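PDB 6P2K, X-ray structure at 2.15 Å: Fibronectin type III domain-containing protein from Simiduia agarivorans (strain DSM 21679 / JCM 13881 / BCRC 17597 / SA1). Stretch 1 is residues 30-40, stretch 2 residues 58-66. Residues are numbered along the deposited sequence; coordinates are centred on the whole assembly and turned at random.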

ATOM      1  N   VAL B  30     -50.779  -9.780 -13.103  1.00 29.10           N
ATOM      2  CA  VAL B  30     -50.062 -10.572 -14.095  1.00 27.96           C
ATOM      3  C   VAL B  30     -49.746 -11.947 -13.525  1.00 28.66           C
ATOM      4  O   VAL B  30     -49.603 -12.127 -12.311  1.00 27.03           O
ATOM      5  N   TYR B  31     -49.621 -12.920 -14.424  1.00 26.52           N
ATOM      6  CA  TYR B  31     -49.231 -14.280 -14.086  1.00 25.36           C
ATOM      7  C   TYR B  31     -47.961 -14.626 -14.845  1.00 28.93           C
ATOM      8  O   TYR B  31     -47.789 -14.217 -15.999  1.00 27.79           O
ATOM      9  N   MET B  32     -47.066 -15.364 -14.191  1.00 27.20           N
ATOM     10  CA  MET B  32     -45.805 -15.771 -14.795  1.00 27.02           C
ATOM     11  C   MET B  32     -45.757 -17.287 -14.899  1.00 27.73           C
ATOM     12  O   MET B  32     -46.059 -17.992 -13.929  1.00 25.35           O
ATOM     13  N   ALA B  33     -45.366 -17.778 -16.071  1.00 26.73           N
ATOM     14  CA  ALA B  33     -45.284 -19.208 -16.340  1.00 27.86           C
ATOM     15  C   ALA B  33     -43.823 -19.638 -16.261  1.00 29.15           C
ATOM     16  O   ALA B  33     -43.028 -19.332 -17.157  1.00 29.57           O
ATOM     17  N   SER B  34     -43.472 -20.331 -15.185  1.00 26.11           N
ATOM     18  CA  SER B  34     -42.175 -20.974 -15.065  1.00 32.04           C
ATOM     19  C   SER B  34     -42.260 -22.393 -15.617  1.00 36.10           C
ATOM     20  O   SER B  34     -43.341 -22.903 -15.919  1.00 41.73           O
ATOM     21  N   ASP B  35     -41.107 -23.041 -15.751  1.00 35.73           N
ATOM     22  CA  ASP B  35     -41.093 -24.420 -16.219  1.00 41.20           C
ATOM     23  C   ASP B  35     -40.876 -25.431 -15.099  1.00 41.28           C
ATOM     24  O   ASP B  35     -40.935 -26.638 -15.360  1.00 41.04           O
ATOM     25  N   MET B  36     -40.651 -24.980 -13.859  1.00 39.06           N
ATOM     26  CA  MET B  36     -40.505 -25.908 -12.744  1.00 42.96           C
ATOM     27  C   MET B  36     -41.175 -25.456 -11.450  1.00 39.55           C
ATOM     28  O   MET B  36     -41.109 -26.194 -10.463  1.00 41.53           O
ATOM     29  N   GLU B  37     -41.825 -24.290 -11.419  1.00 33.40           N
ATOM     30  CA  GLU B  37     -42.520 -23.811 -10.227  1.00 34.53           C
ATOM     31  C   GLU B  37     -44.008 -23.587 -10.452  1.00 33.34           C
ATOM     32  O   GLU B  37     -44.681 -23.063  -9.558  1.00 37.01           O
ATOM     33  N   GLY B  38     -44.540 -23.952 -11.613  1.00 29.72           N
ATOM     34  CA  GLY B  38     -45.930 -23.637 -11.877  1.00 30.09           C
ATOM     35  C   GLY B  38     -46.106 -22.156 -12.155  1.00 28.19           C
ATOM     36  O   GLY B  38     -45.251 -21.506 -12.769  1.00 29.19           O
ATOM     37  N   VAL B  39     -47.221 -21.605 -11.682  1.00 27.29           N
ATOM     38  CA  VAL B  39     -47.644 -20.249 -12.010  1.00 25.90           C
ATOM     39  C   VAL B  39     -47.430 -19.350 -10.800  1.00 25.54           C
ATOM     40  O   VAL B  39     -47.839 -19.692  -9.684  1.00 28.05           O
ATOM     41  N   TYR B  40     -46.791 -18.202 -11.022  1.00 21.29           N
ATOM     42  CA  TYR B  40     -46.717 -17.134 -10.035  1.00 23.73           C
ATOM     43  C   TYR B  40     -47.719 -16.038 -10.376  1.00 27.38           C
ATOM     44  O   TYR B  40     -48.045 -15.812 -11.544  1.00 31.25           O
ATOM     45  N   ASN B  58     -45.735 -28.956 -13.346  1.00 39.28           N
ATOM     46  CA  ASN B  58     -45.310 -27.582 -13.116  1.00 39.92           C
ATOM     47  C   ASN B  58     -44.588 -26.956 -14.305  1.00 40.65           C
ATOM     48  O   ASN B  58     -44.122 -25.817 -14.196  1.00 38.43           O
ATOM     49  N   ARG B  59     -44.497 -27.656 -15.433  1.00 37.25           N
ATOM     50  CA  ARG B  59     -43.960 -27.069 -16.661  1.00 37.16           C
ATOM     51  C   ARG B  59     -45.104 -26.354 -17.371  1.00 36.93           C
ATOM     52  O   ARG B  59     -45.867 -26.955 -18.129  1.00 41.54           O
ATOM     53  N   VAL B  60     -45.229 -25.052 -17.118  1.00 31.69           N
ATOM     54  CA  VAL B  60     -46.362 -24.266 -17.598  1.00 32.95           C
ATOM     55  C   VAL B  60     -45.996 -23.598 -18.915  1.00 36.37           C
ATOM     56  O   VAL B  60     -44.966 -22.919 -19.013  1.00 34.96           O
ATOM     57  N   PHE B  61     -46.851 -23.776 -19.926  1.00 33.60           N
ATOM     58  CA  PHE B  61     -46.638 -23.186 -21.238  1.00 32.36           C
ATOM     59  C   PHE B  61     -47.594 -22.047 -21.560  1.00 32.67           C
ATOM     60  O   PHE B  61     -47.325 -21.292 -22.501  1.00 34.19           O
ATOM     61  N   ALA B  62     -48.692 -21.897 -20.821  1.00 30.70           N
ATOM     62  CA  ALA B  62     -49.671 -20.867 -21.141  1.00 33.27           C
ATOM     63  C   ALA B  62     -50.556 -20.591 -19.933  1.00 34.44           C
ATOM     64  O   ALA B  62     -50.864 -21.494 -19.150  1.00 34.86           O
ATOM     65  N   VAL B  63     -50.958 -19.330 -19.800  1.00 33.63           N
ATOM     66  CA  VAL B  63     -51.916 -18.893 -18.791  1.00 33.47           C
ATOM     67  C   VAL B  63     -52.884 -17.923 -19.455  1.00 37.16           C
ATOM     68  O   VAL B  63     -52.470 -17.053 -20.228  1.00 39.11           O
ATOM     69  N   ALA B  64     -54.174 -18.073 -19.158  1.00 36.48           N
ATOM     70  CA  ALA B  64     -55.192 -17.181 -19.698  1.00 39.62           C
ATOM     71  C   ALA B  64     -56.256 -16.920 -18.644  1.00 40.75           C
ATOM     72  O   ALA B  64     -56.731 -17.854 -17.991  1.00 42.04           O
ATOM     73  N   VAL B  65     -56.622 -15.652 -18.481  1.00 40.54           N
ATOM     74  CA  VAL B  65     -57.693 -15.240 -17.581  1.00 40.69           C
ATOM     75  C   VAL B  65     -58.943 -14.985 -18.410  1.00 41.37           C
ATOM     76  O   VAL B  65     -58.872 -14.378 -19.483  1.00 42.10           O
ATOM     77  N   THR B  66     -60.084 -15.442 -17.918  1.00 42.41           N
ATOM     78  CA  THR B  66     -61.315 -15.310 -18.684  1.00 45.90           C
ATOM     79  C   THR B  66     -61.738 -13.848 -18.761  1.00 46.41           C
ATOM     80  O   THR B  66     -61.813 -13.175 -17.726  1.00 40.23           O
TER

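Packing between residues 30-40 and 58-66 of the fibronectin type III domain-containing protein. Strands 30-34 and 60-66 run nearly antiparallel (161° between their N-to-C directions), and together the two stretches bury 581 Å². The contact has two parts: an apolar layer between the strands, and a polar end where the 34-38 turn meets Asn58 and Arg59.

In the apolar layer, alternation along strand 30-34 points Tyr31 and Ala33 toward the other stretch and Val30 and Met32 away. From the second strand Val60, Val63 and Val65 point toward the first stretch, all with chi1 t. Tyr31 (chi1 m, chi2 85°) lies obliquely against two valines: its CB is 3.8 Å from Val63 CG1, and its CE1 is 3.8 Å from Val65 CG2. Its hydroxyl OH is not left unpaired, being hydrogen-bonded to a residue adjoining one of the stretches. Ala33 CB sits 3.6 Å from Val60 CG1 and 4.4 Å from Val63 CG2. Val39 (chi1 t) projects sideways yet joins the same cluster, its CG2 3.9 Å from Val60 CG1 and 3.8 Å from Val63 CG2.

Two backbone hydrogen bonds tie the polar end across the stretches. Val60 N donates to Ser34 O (3.1 Å, 155°), and Gly38 N donates to Asn58 O (3.2 Å, 143°). The carbonyl oxygens Ser34 O and Asn58 O are 3.5 Å apart; both are acceptors, so no bond links them, and each instead receives one of these amides.

Ser34 points away from the second stretch and serves its own turn. With chi1 p, its OG accepts from Glu37 N (2.8 Å, 140°) and donates to Gly38 O (2.8 Å), using the hydroxyl in both roles. Gly38 O also accepts from Ser34 N (3.2 Å). Although Ser34 OG is 3.1 Å from Gly38 N, the angle is poor for a hydrogen bond, and that amide is satisfied by Asn58. Gly38 has positive phi (73°), which favours glycine; an ideal CB there would lie a tight 3.1 Å from Asn58 OD1. Its CA rests 3.6 Å from Val60 CG2.

Asn58 (chi1 m, chi2 -32°) points toward the turn, where its CB packs 3.6 Å from Gly38 N, but its contribution to cross-stretch hydrogen bonding comes from the backbone: no hydrogen bond links its side-chain amide group to the first stretch. Arg59 points away overall, though its CB touches the first stretch, and its chain (t, t, m, chi4 -94°) places the guanidinium beside the turn. Asp35 CB lies over one face of that group, 3.4 Å from Arg59 NH1, while Met36 CG approaches obliquely at 4.0 Å from Arg59 NH2. Asp35 (chi1 p) also forms a long salt bridge, OD2 to Arg59 NH1 at 3.7 Å, mainly electrostatic at this length; NE, NH1 and NH2 of Arg59 are hydrogen-bonded elsewhere in the structure. Nearby, Arg59 CA makes a CA-H...O contact with Asp35 O (3.3 Å, 133°).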

ATOM      1  CB  VAL B  30     -48.753  -9.889 -14.557  1.00 28.78           C
ATOM      2  CG1 VAL B  30     -49.062  -8.650 -15.380  1.00 29.89           C
ATOM      3  CG2 VAL B  30     -47.887  -9.537 -13.357  1.00 28.42           C
ATOM      4  CB  TYR B  31     -50.344 -15.271 -14.423  1.00 25.60           C
ATOM      5  CG  TYR B  31     -51.586 -15.053 -13.594  1.00 29.61           C
ATOM      6  CD1 TYR B  31     -52.544 -14.121 -13.972  1.00 25.92           C
ATOM      7  CD2 TYR B  31     -51.790 -15.762 -12.420  1.00 27.73           C
ATOM      8  CE1 TYR B  31     -53.676 -13.913 -13.208  1.00 28.22           C
ATOM      9  CE2 TYR B  31     -52.917 -15.562 -11.650  1.00 27.85           C
ATOM     10  CZ  TYR B  31     -53.856 -14.638 -12.047  1.00 28.58           C
ATOM     11  OH  TYR B  31     -54.974 -14.437 -11.275  1.00 28.52           O
ATOM     12  CB  MET B  32     -44.605 -15.265 -13.994  1.00 29.10           C
ATOM     13  CG  MET B  32     -43.279 -15.491 -14.708  1.00 35.66           C
ATOM     14  SD  MET B  32     -42.367 -16.896 -14.047  1.00 40.95           S
ATOM     15  CE  MET B  32     -41.875 -16.195 -12.486  1.00 44.46           C
ATOM     16  CB  ALA B  33     -45.880 -19.536 -17.706  1.00 27.30           C
ATOM     17  CB  SER B  34     -41.720 -20.995 -13.609  1.00 31.61           C
ATOM     18  OG  SER B  34     -42.475 -21.939 -12.871  1.00 32.94           O
ATOM     19  CB  ASP B  35     -40.038 -24.611 -17.322  1.00 49.99           C
ATOM     20  CG  ASP B  35     -38.673 -24.069 -16.945  1.00 58.32           C
ATOM     21  OD1 ASP B  35     -38.518 -23.523 -15.830  1.00 60.59           O
ATOM     22  OD2 ASP B  35     -37.747 -24.193 -17.775  1.00 62.12           O
ATOM     23  CB  MET B  36     -39.016 -26.191 -12.474  1.00 48.46           C
ATOM     24  CG  MET B  36     -38.320 -26.902 -13.631  1.00 54.54           C
ATOM     25  SD  MET B  36     -36.659 -27.484 -13.277  1.00 59.93           S
ATOM     26  CE  MET B  36     -37.006 -29.077 -12.536  1.00 62.91           C
ATOM     27  CB  GLU B  37     -41.908 -22.501  -9.714  1.00 37.83           C
ATOM     28  CG  GLU B  37     -40.626 -22.662  -8.946  1.00 41.83           C
ATOM     29  CD  GLU B  37     -39.481 -23.036  -9.843  1.00 47.50           C
ATOM     30  OE1 GLU B  37     -38.737 -23.968  -9.479  1.00 51.84           O
ATOM     31  OE2 GLU B  37     -39.336 -22.402 -10.913  1.00 46.54           O
ATOM     32  CB  VAL B  39     -49.117 -20.217 -12.458  1.00 26.61           C
ATOM     33  CG1 VAL B  39     -49.592 -18.780 -12.646  1.00 26.49           C
ATOM     34  CG2 VAL B  39     -49.301 -21.017 -13.732  1.00 27.84           C
ATOM     35  CB  TYR B  40     -45.321 -16.517  -9.972  1.00 26.77           C
ATOM     36  CG  TYR B  40     -44.233 -17.398  -9.411  1.00 27.19           C
ATOM     37  CD1 TYR B  40     -43.478 -18.214 -10.243  1.00 23.19           C
ATOM     38  CD2 TYR B  40     -43.936 -17.388  -8.051  1.00 28.69           C
ATOM     39  CE1 TYR B  40     -42.466 -19.005  -9.736  1.00 25.14           C
ATOM     40  CE2 TYR B  40     -42.928 -18.182  -7.533  1.00 25.05           C
ATOM     41  CZ  TYR B  40     -42.197 -18.985  -8.382  1.00 25.16           C
ATOM     42  OH  TYR B  40     -41.189 -19.769  -7.878  1.00 28.22           O
ATOM     43  CB  ASN B  58     -44.423 -27.513 -11.871  1.00 42.72           C
ATOM     44  CG  ASN B  58     -45.226 -27.601 -10.589  1.00 50.02           C
ATOM     45  OD1 ASN B  58     -46.372 -27.151 -10.528  1.00 51.76           O
ATOM     46  ND2 ASN B  58     -44.633 -28.183  -9.558  1.00 54.27           N
ATOM     47  CB  ARG B  59     -43.324 -28.138 -17.539  1.00 38.33           C
ATOM     48  CG  ARG B  59     -42.492 -27.591 -18.691  1.00 38.22           C
ATOM     49  CD  ARG B  59     -41.504 -28.627 -19.200  1.00 41.48           C
ATOM     50  NE  ARG B  59     -40.466 -28.925 -18.215  1.00 45.87           N
ATOM     51  CZ  ARG B  59     -39.282 -28.321 -18.172  1.00 47.97           C
ATOM     52  NH1 ARG B  59     -38.980 -27.383 -19.058  1.00 46.56           N
ATOM     53  NH2 ARG B  59     -38.397 -28.656 -17.244  1.00 51.29           N
ATOM     54  CB  VAL B  60     -46.785 -23.219 -16.554  1.00 32.52           C
ATOM     55  CG1 VAL B  60     -47.950 -22.395 -17.079  1.00 26.87           C
ATOM     56  CG2 VAL B  60     -47.150 -23.894 -15.245  1.00 32.26           C
ATOM     57  CB  PHE B  61     -46.761 -24.258 -22.331  1.00 33.01           C
ATOM     58  CG  PHE B  61     -45.656 -25.274 -22.316  1.00 34.92           C
ATOM     59  CD1 PHE B  61     -44.330 -24.878 -22.314  1.00 35.41           C
ATOM     60  CD2 PHE B  61     -45.945 -26.627 -22.306  1.00 36.43           C
ATOM     61  CE1 PHE B  61     -43.313 -25.813 -22.302  1.00 33.71           C
ATOM     62  CE2 PHE B  61     -44.931 -27.565 -22.292  1.00 36.96           C
ATOM     63  CZ  PHE B  61     -43.614 -27.156 -22.289  1.00 33.47           C
ATOM     64  CB  ALA B  62     -50.535 -21.269 -22.341  1.00 35.75           C
ATOM     65  CB  VAL B  63     -51.224 -18.230 -17.578  1.00 30.22           C
ATOM     66  CG1 VAL B  63     -52.255 -17.758 -16.564  1.00 27.73           C
ATOM     67  CG2 VAL B  63     -50.242 -19.184 -16.924  1.00 31.83           C
ATOM     68  CB  ALA B  64     -55.835 -17.762 -20.962  1.00 40.29           C
ATOM     69  CB  VAL B  65     -57.292 -13.989 -16.775  1.00 40.14           C
ATOM     70  CG1 VAL B  65     -58.252 -13.772 -15.623  1.00 39.46           C
ATOM     71  CG2 VAL B  65     -55.869 -14.121 -16.264  1.00 30.90           C
ATOM     72  CB  THR B  66     -62.436 -16.134 -18.067  1.00 56.51           C
ATOM     73  OG1 THR B  66     -62.633 -15.728 -16.709  1.00 63.52           O
ATOM     74  CG2 THR B  66     -62.102 -17.610 -18.123  1.00 54.42           C
TER